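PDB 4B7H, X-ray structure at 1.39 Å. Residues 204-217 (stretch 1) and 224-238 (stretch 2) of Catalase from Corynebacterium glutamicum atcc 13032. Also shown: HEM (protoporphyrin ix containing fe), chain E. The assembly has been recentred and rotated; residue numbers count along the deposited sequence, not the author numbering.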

# COMPACT_ATOMS: atom_id res chain seq x y z
N ARG A 204 28.87 -20.52 -2.42
CA ARG A 204 29.29 -21.60 -3.31
C ARG A 204 29.81 -22.81 -2.56
O ARG A 204 29.83 -23.92 -3.09
CB ARG A 204 30.38 -21.09 -4.26
CG ARG A 204 29.98 -19.84 -5.05
CD ARG A 204 31.11 -19.36 -5.96
NE ARG A 204 32.21 -18.79 -5.19
CZ ARG A 204 33.47 -19.20 -5.24
NH1 ARG A 204 33.83 -20.21 -6.04
NH2 ARG A 204 34.39 -18.60 -4.49
N HIS A 205 30.25 -22.59 -1.32
CA HIS A 205 30.89 -23.62 -0.51
C HIS A 205 29.97 -24.17 0.58
O HIS A 205 30.36 -24.30 1.74
CB HIS A 205 32.18 -23.07 0.10
CG HIS A 205 33.23 -22.76 -0.92
ND1 HIS A 205 33.33 -21.53 -1.55
CD2 HIS A 205 34.22 -23.53 -1.44
CE1 HIS A 205 34.35 -21.56 -2.40
NE2 HIS A 205 34.90 -22.76 -2.35
N GLN A 206 28.75 -24.50 0.17
CA GLN A 206 27.77 -25.12 1.06
C GLN A 206 26.86 -25.99 0.21
O GLN A 206 26.65 -25.70 -0.98
CB GLN A 206 26.93 -24.05 1.78
CG GLN A 206 26.02 -23.29 0.83
CD GLN A 206 25.36 -22.08 1.45
OE1 GLN A 206 25.36 -21.90 2.68
NE2 GLN A 206 24.80 -21.24 0.60
N ASP A 207 26.34 -27.06 0.80
CA ASP A 207 25.28 -27.82 0.16
C ASP A 207 23.96 -27.07 0.27
O ASP A 207 23.80 -26.17 1.11
CB ASP A 207 25.06 -29.17 0.86
CG ASP A 207 26.16 -30.17 0.60
OD1 ASP A 207 26.89 -30.06 -0.41
OD2 ASP A 207 26.26 -31.12 1.42
N GLY A 208 22.99 -27.49 -0.54
CA GLY A 208 21.61 -27.07 -0.36
C GLY A 208 20.75 -28.30 -0.15
O GLY A 208 21.14 -29.41 -0.52
N PHE A 209 19.57 -28.11 0.43
CA PHE A 209 18.64 -29.21 0.69
C PHE A 209 17.22 -28.70 0.56
O PHE A 209 16.95 -27.55 0.90
CB PHE A 209 18.79 -29.74 2.12
CG PHE A 209 20.19 -30.15 2.47
CD1 PHE A 209 21.10 -29.22 2.96
CD2 PHE A 209 20.60 -31.48 2.36
CE1 PHE A 209 22.39 -29.58 3.31
CE2 PHE A 209 21.89 -31.86 2.71
CZ PHE A 209 22.79 -30.91 3.18
N GLY A 210 16.30 -29.55 0.11
CA GLY A 210 14.89 -29.20 0.17
C GLY A 210 14.38 -29.28 1.60
O GLY A 210 13.35 -28.68 1.95
N SER A 211 15.11 -30.04 2.42
CA SER A 211 14.81 -30.30 3.84
C SER A 211 13.56 -31.17 4.06
O SER A 211 13.66 -32.27 4.62
CB SER A 211 14.75 -29.02 4.69
OG SER A 211 15.85 -28.16 4.44
N HIS A 212 12.40 -30.68 3.63
CA HIS A 212 11.16 -31.45 3.77
C HIS A 212 11.14 -32.69 2.90
O HIS A 212 11.76 -32.74 1.84
CB HIS A 212 9.93 -30.65 3.30
CG HIS A 212 9.79 -29.29 3.90
ND1 HIS A 212 9.34 -29.09 5.19
CD2 HIS A 212 10.00 -28.06 3.38
CE1 HIS A 212 9.29 -27.79 5.44
NE2 HIS A 212 9.69 -27.15 4.35
N THR A 213 10.36 -33.67 3.33
CA THR A 213 9.90 -34.72 2.45
C THR A 213 8.89 -34.15 1.46
O THR A 213 7.90 -33.51 1.84
CB THR A 213 9.27 -35.81 3.29
OG1 THR A 213 10.28 -36.34 4.16
CG2 THR A 213 8.69 -36.93 2.43
N PHE A 214 9.15 -34.38 0.17
CA PHE A 214 8.20 -34.10 -0.89
C PHE A 214 7.74 -35.40 -1.51
O PHE A 214 8.16 -36.50 -1.09
CB PHE A 214 8.85 -33.21 -1.94
CG PHE A 214 9.16 -31.83 -1.44
CD1 PHE A 214 8.18 -30.85 -1.44
CD2 PHE A 214 10.42 -31.52 -0.94
CE1 PHE A 214 8.44 -29.57 -0.95
CE2 PHE A 214 10.70 -30.26 -0.46
CZ PHE A 214 9.71 -29.28 -0.47
N GLN A 215 6.89 -35.31 -2.52
CA GLN A 215 6.45 -36.51 -3.22
C GLN A 215 6.77 -36.39 -4.71
O GLN A 215 6.70 -35.31 -5.29
CB GLN A 215 4.95 -36.74 -3.00
CG GLN A 215 4.50 -38.16 -3.35
CD GLN A 215 3.04 -38.38 -3.02
OE1 GLN A 215 2.15 -37.98 -3.78
NE2 GLN A 215 2.79 -38.99 -1.88
N TRP A 216 7.16 -37.51 -5.31
CA TRP A 216 7.30 -37.62 -6.76
C TRP A 216 6.24 -38.60 -7.23
O TRP A 216 5.99 -39.63 -6.59
CB TRP A 216 8.69 -38.15 -7.13
CG TRP A 216 9.74 -37.10 -7.33
CD1 TRP A 216 9.61 -35.75 -7.13
CD2 TRP A 216 11.08 -37.31 -7.78
NE1 TRP A 216 10.80 -35.12 -7.43
CE2 TRP A 216 11.71 -36.05 -7.84
CE3 TRP A 216 11.82 -38.45 -8.15
CZ2 TRP A 216 13.04 -35.90 -8.25
CZ3 TRP A 216 13.13 -38.30 -8.55
CH2 TRP A 216 13.73 -37.03 -8.60
N ILE A 217 5.59 -38.27 -8.34
CA ILE A 217 4.59 -39.15 -8.93
C ILE A 217 4.96 -39.39 -10.39
O ILE A 217 5.25 -38.44 -11.13
CB ILE A 217 3.17 -38.56 -8.82
CG1 ILE A 217 2.84 -38.19 -7.37
CG2 ILE A 217 2.14 -39.52 -9.35
CD1 ILE A 217 1.40 -37.75 -7.16
CHA HEM E . 11.65 -16.86 3.30
CHB HEM E . 7.77 -18.48 5.72
CHC HEM E . 10.32 -22.36 7.09
CHD HEM E . 13.42 -21.41 3.52
C1A HEM E . 10.40 -16.95 3.85
C2A HEM E . 9.32 -15.99 3.66
C3A HEM E . 8.25 -16.46 4.32
C4A HEM E . 8.61 -17.71 4.94
CMA HEM E . 6.85 -15.84 4.43
CAA HEM E . 9.43 -14.69 2.83
CBA HEM E . 9.10 -15.00 1.38
CGA HEM E . 8.99 -13.75 0.53
O1A HEM E . 9.43 -13.82 -0.65
O2A HEM E . 8.48 -12.70 1.00
C1B HEM E . 8.12 -19.66 6.33
C2B HEM E . 7.29 -20.43 7.22
C3B HEM E . 8.01 -21.50 7.62
C4B HEM E . 9.30 -21.43 6.96
CMB HEM E . 5.85 -20.03 7.62
CAB HEM E . 7.64 -22.67 8.55
CBB HEM E . 6.38 -23.08 8.70
C1C HEM E . 11.30 -22.54 6.12
C2C HEM E . 12.01 -23.77 5.80
C3C HEM E . 12.87 -23.48 4.80
C4C HEM E . 12.70 -22.08 4.47
CMC HEM E . 11.80 -25.13 6.51
CAC HEM E . 13.83 -24.41 4.02
CBC HEM E . 13.60 -25.72 3.85
C1D HEM E . 13.27 -20.09 3.21
C2D HEM E . 14.13 -19.41 2.29
C3D HEM E . 13.59 -18.00 2.21
C4D HEM E . 12.45 -17.96 3.08
CMD HEM E . 15.33 -19.98 1.55
CAD HEM E . 14.16 -16.90 1.33
CBD HEM E . 13.70 -17.14 -0.11
CGD HEM E . 14.38 -16.08 -0.93
O1D HEM E . 13.68 -15.20 -1.49
O2D HEM E . 15.63 -16.10 -1.00
NA HEM E . 9.93 -18.00 4.63
NB HEM E . 9.34 -20.29 6.19
NC HEM E . 11.74 -21.53 5.28
ND HEM E . 12.29 -19.21 3.67
FE HEM E . 10.86 -19.74 4.98
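Stretch 2 224-238: VWVKYHFKTRQGWDC

Stretch 2 pairs with stretch 1 in two separate antiparallel ladders whose register shifts by two residues, and the gap between them is bridged by a lysine amine and two waters. Residues 224-232 form one continuous extended strand, whereas stretch 1 pairs with it around Gly 208 and Phe 209 and again from Phe 214 to Trp 216, with a loop between. The axes of strands 214-217 and 224-232 approach to 4.5 Å, with 124° between their N-to-C directions.

In the first ladder Gly 208 and Phe 230 exchange two hydrogen bonds, Gly 208 N to Phe 230 O at 2.9 Å and Phe 230 N to Gly 208 O at 2.8 Å; Gly 210 N adds a third to Tyr 228 O at 3.1 Å. Phe 209 faces His 229 as a non-hydrogen-bonded pair, its CE2 3.5 Å from His 229 ND1. The glycines leave room for aromatic rings: an ideal CB on Gly 208 would lie 3.3 Å from Phe 230 CD2, and one on Gly 210 equally close to Tyr 228 CD2.

Where stretch 1 bulges, backbone pairing is replaced. Lys 227 NZ reaches in to Ser 211 O and Thr 213 OG1, both at 2.9 Å. Water 1 donates to Tyr 228 O (2.8 Å) and weakly accepts from Ser 211 N (2.9 Å), while water 2 links Tyr 228 N (2.8 Å) to His 212 O (2.7 Å). Beside this loop lies the heme, its CBC 3.4 Å from Ser 211 OG.

The second ladder joins Phe 214 to Val 226 and Trp 216 to Val 224 by paired hydrogen bonds, with Phe 214 N to Val 226 O at 2.8 Å and Trp 216 N to Val 224 O at 2.9 Å. Those four side chains share one face of the sheet, where Val 226 CG1 packs over the Trp 216 ring, 3.8 Å from its CD2. Trp 216 NE1 donates to Tyr 228 OH at 2.9 Å. On the other face, Gln 215 NE2 lies over the Trp 225 ring, 3.2 Å from CH2.

Beyond the first ladder, Asp 207 gathers three donors: its OD2 forms a salt bridge with Lys 231 NZ (2.8 Å) and accepts a weak hydrogen bond from Trp 236 NE1 (3.0 Å), while OD1 accepts from Thr 232 N (2.9 Å). The chain then turns, bringing Trp 236 over Gln 206, whose CA sits 3.7 Å from the centroid of the six-membered ring. Arg 204 O accepts from Thr 232 OG1 at 2.8 Å and Gln 234 NE2 at 3.1 Å.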

# COMPACT_ATOMS: atom_id res chain seq x y z
N VAL A 224 6.26 -41.86 -4.77
CA VAL A 224 7.33 -42.18 -3.83
C VAL A 224 7.63 -40.91 -3.03
O VAL A 224 7.39 -39.79 -3.50
CB VAL A 224 8.62 -42.65 -4.54
CG1 VAL A 224 8.44 -44.02 -5.14
CG2 VAL A 224 9.06 -41.64 -5.60
N TRP A 225 8.15 -41.07 -1.82
CA TRP A 225 8.56 -39.91 -1.03
C TRP A 225 10.01 -39.56 -1.38
O TRP A 225 10.83 -40.45 -1.59
CB TRP A 225 8.42 -40.20 0.46
CG TRP A 225 7.02 -40.55 0.90
CD1 TRP A 225 6.59 -41.77 1.36
CD2 TRP A 225 5.88 -39.68 0.93
NE1 TRP A 225 5.25 -41.71 1.68
CE2 TRP A 225 4.79 -40.44 1.41
CE3 TRP A 225 5.66 -38.34 0.58
CZ2 TRP A 225 3.51 -39.89 1.57
CZ3 TRP A 225 4.40 -37.80 0.74
CH2 TRP A 225 3.34 -38.58 1.23
N VAL A 226 10.33 -38.27 -1.46
CA VAL A 226 11.69 -37.86 -1.81
C VAL A 226 12.22 -36.73 -0.94
O VAL A 226 11.45 -35.94 -0.38
CB VAL A 226 11.80 -37.42 -3.30
CG1 VAL A 226 11.36 -38.54 -4.24
CG2 VAL A 226 10.99 -36.14 -3.55
N LYS A 227 13.54 -36.67 -0.82
CA LYS A 227 14.24 -35.51 -0.27
C LYS A 227 15.33 -35.07 -1.25
O LYS A 227 16.07 -35.90 -1.78
CB LYS A 227 14.86 -35.79 1.10
CG LYS A 227 13.85 -35.91 2.24
CD LYS A 227 14.54 -36.04 3.58
CE LYS A 227 13.55 -36.22 4.73
NZ LYS A 227 12.74 -34.99 5.03
N TYR A 228 15.41 -33.76 -1.47
CA TYR A 228 16.41 -33.20 -2.37
C TYR A 228 17.70 -32.83 -1.66
O TYR A 228 17.67 -32.22 -0.58
CB TYR A 228 15.86 -31.92 -2.99
CG TYR A 228 14.71 -32.09 -3.94
CD1 TYR A 228 14.92 -32.55 -5.24
CD2 TYR A 228 13.42 -31.75 -3.56
CE1 TYR A 228 13.87 -32.68 -6.12
CE2 TYR A 228 12.36 -31.88 -4.44
CZ TYR A 228 12.59 -32.34 -5.72
OH TYR A 228 11.54 -32.46 -6.60
N HIS A 229 18.81 -33.16 -2.30
CA HIS A 229 20.14 -32.80 -1.85
C HIS A 229 20.92 -32.19 -2.99
O HIS A 229 21.00 -32.74 -4.04
CB HIS A 229 20.89 -34.08 -1.33
CG HIS A 229 20.28 -34.72 -0.11
ND1 HIS A 229 20.88 -34.75 1.06
CD2 HIS A 229 19.11 -35.39 0.03
CE1 HIS A 229 20.12 -35.38 1.90
NE2 HIS A 229 19.04 -35.79 1.26
N PHE A 230 21.45 -31.00 -2.76
CA PHE A 230 22.25 -30.29 -3.75
C PHE A 230 23.68 -30.26 -3.25
O PHE A 230 24.00 -29.51 -2.31
CB PHE A 230 21.68 -28.89 -3.99
CG PHE A 230 20.19 -28.89 -4.28
CD1 PHE A 230 19.70 -29.51 -5.42
CD2 PHE A 230 19.30 -28.28 -3.41
CE1 PHE A 230 18.33 -29.52 -5.68
CE2 PHE A 230 17.94 -28.28 -3.68
CZ PHE A 230 17.45 -28.91 -4.81
N LYS A 231 24.54 -31.10 -3.83
CA LYS A 231 25.86 -31.34 -3.27
C LYS A 231 26.91 -30.47 -3.96
O LYS A 231 27.15 -30.59 -5.16
CB LYS A 231 26.23 -32.83 -3.36
CG LYS A 231 25.19 -33.78 -2.74
CD LYS A 231 25.00 -33.55 -1.24
CE LYS A 231 26.24 -33.95 -0.45
NZ LYS A 231 25.99 -33.86 1.03
N THR A 232 27.51 -29.56 -3.19
CA THR A 232 28.40 -28.58 -3.79
C THR A 232 29.67 -29.19 -4.38
O THR A 232 30.35 -29.98 -3.73
CB THR A 232 28.80 -27.48 -2.78
OG1 THR A 232 29.83 -26.69 -3.38
CG2 THR A 232 29.31 -28.09 -1.48
N ARG A 233 29.96 -28.84 -5.63
CA ARG A 233 31.20 -29.28 -6.24
C ARG A 233 32.40 -28.49 -5.75
O ARG A 233 33.55 -28.91 -5.93
CB ARG A 233 31.11 -29.21 -7.76
CG ARG A 233 30.30 -30.31 -8.36
CD ARG A 233 30.70 -30.59 -9.79
NE ARG A 233 29.74 -31.48 -10.42
CZ ARG A 233 29.67 -31.68 -11.73
NH1 ARG A 233 30.50 -31.07 -12.55
NH2 ARG A 233 28.75 -32.51 -12.21
N GLN A 234 32.13 -27.34 -5.15
CA GLN A 234 33.19 -26.50 -4.59
C GLN A 234 33.62 -27.00 -3.20
O GLN A 234 34.73 -26.71 -2.75
CB GLN A 234 32.72 -25.04 -4.51
CG GLN A 234 32.47 -24.39 -5.88
CD GLN A 234 31.25 -24.95 -6.62
OE1 GLN A 234 31.37 -25.42 -7.75
NE2 GLN A 234 30.08 -24.88 -5.99
N GLY A 235 32.73 -27.76 -2.56
CA GLY A 235 32.98 -28.35 -1.25
C GLY A 235 32.57 -27.43 -0.11
O GLY A 235 32.65 -26.20 -0.25
N TRP A 236 32.14 -28.01 1.01
CA TRP A 236 31.92 -27.23 2.23
C TRP A 236 33.24 -26.57 2.63
O TRP A 236 34.29 -27.22 2.64
CB TRP A 236 31.44 -28.12 3.38
CG TRP A 236 29.95 -28.39 3.40
CD1 TRP A 236 29.31 -29.51 2.96
CD2 TRP A 236 28.92 -27.51 3.92
NE1 TRP A 236 27.95 -29.38 3.16
CE2 TRP A 236 27.69 -28.17 3.74
CE3 TRP A 236 28.93 -26.25 4.51
CZ2 TRP A 236 26.47 -27.61 4.14
CZ3 TRP A 236 27.72 -25.69 4.91
CH2 TRP A 236 26.51 -26.36 4.71
N ASP A 237 33.17 -25.29 2.96
CA ASP A 237 34.33 -24.56 3.45
C ASP A 237 33.81 -23.55 4.46
O ASP A 237 32.96 -22.73 4.12
CB ASP A 237 35.04 -23.86 2.29
CG ASP A 237 36.40 -23.32 2.66
OD1 ASP A 237 36.89 -23.62 3.77
OD2 ASP A 237 36.99 -22.60 1.82
N CYS A 238 34.29 -23.62 5.71
CA CYS A 238 33.69 -22.84 6.79
C CYS A 238 34.69 -21.98 7.53
O CYS A 238 35.83 -22.40 7.77
CB CYS A 238 33.00 -23.77 7.81
SG CYS A 238 31.75 -24.87 7.11
O HOH W 1 16.45 -32.53 1.89
O HOH W 2 14.03 -32.25 0.44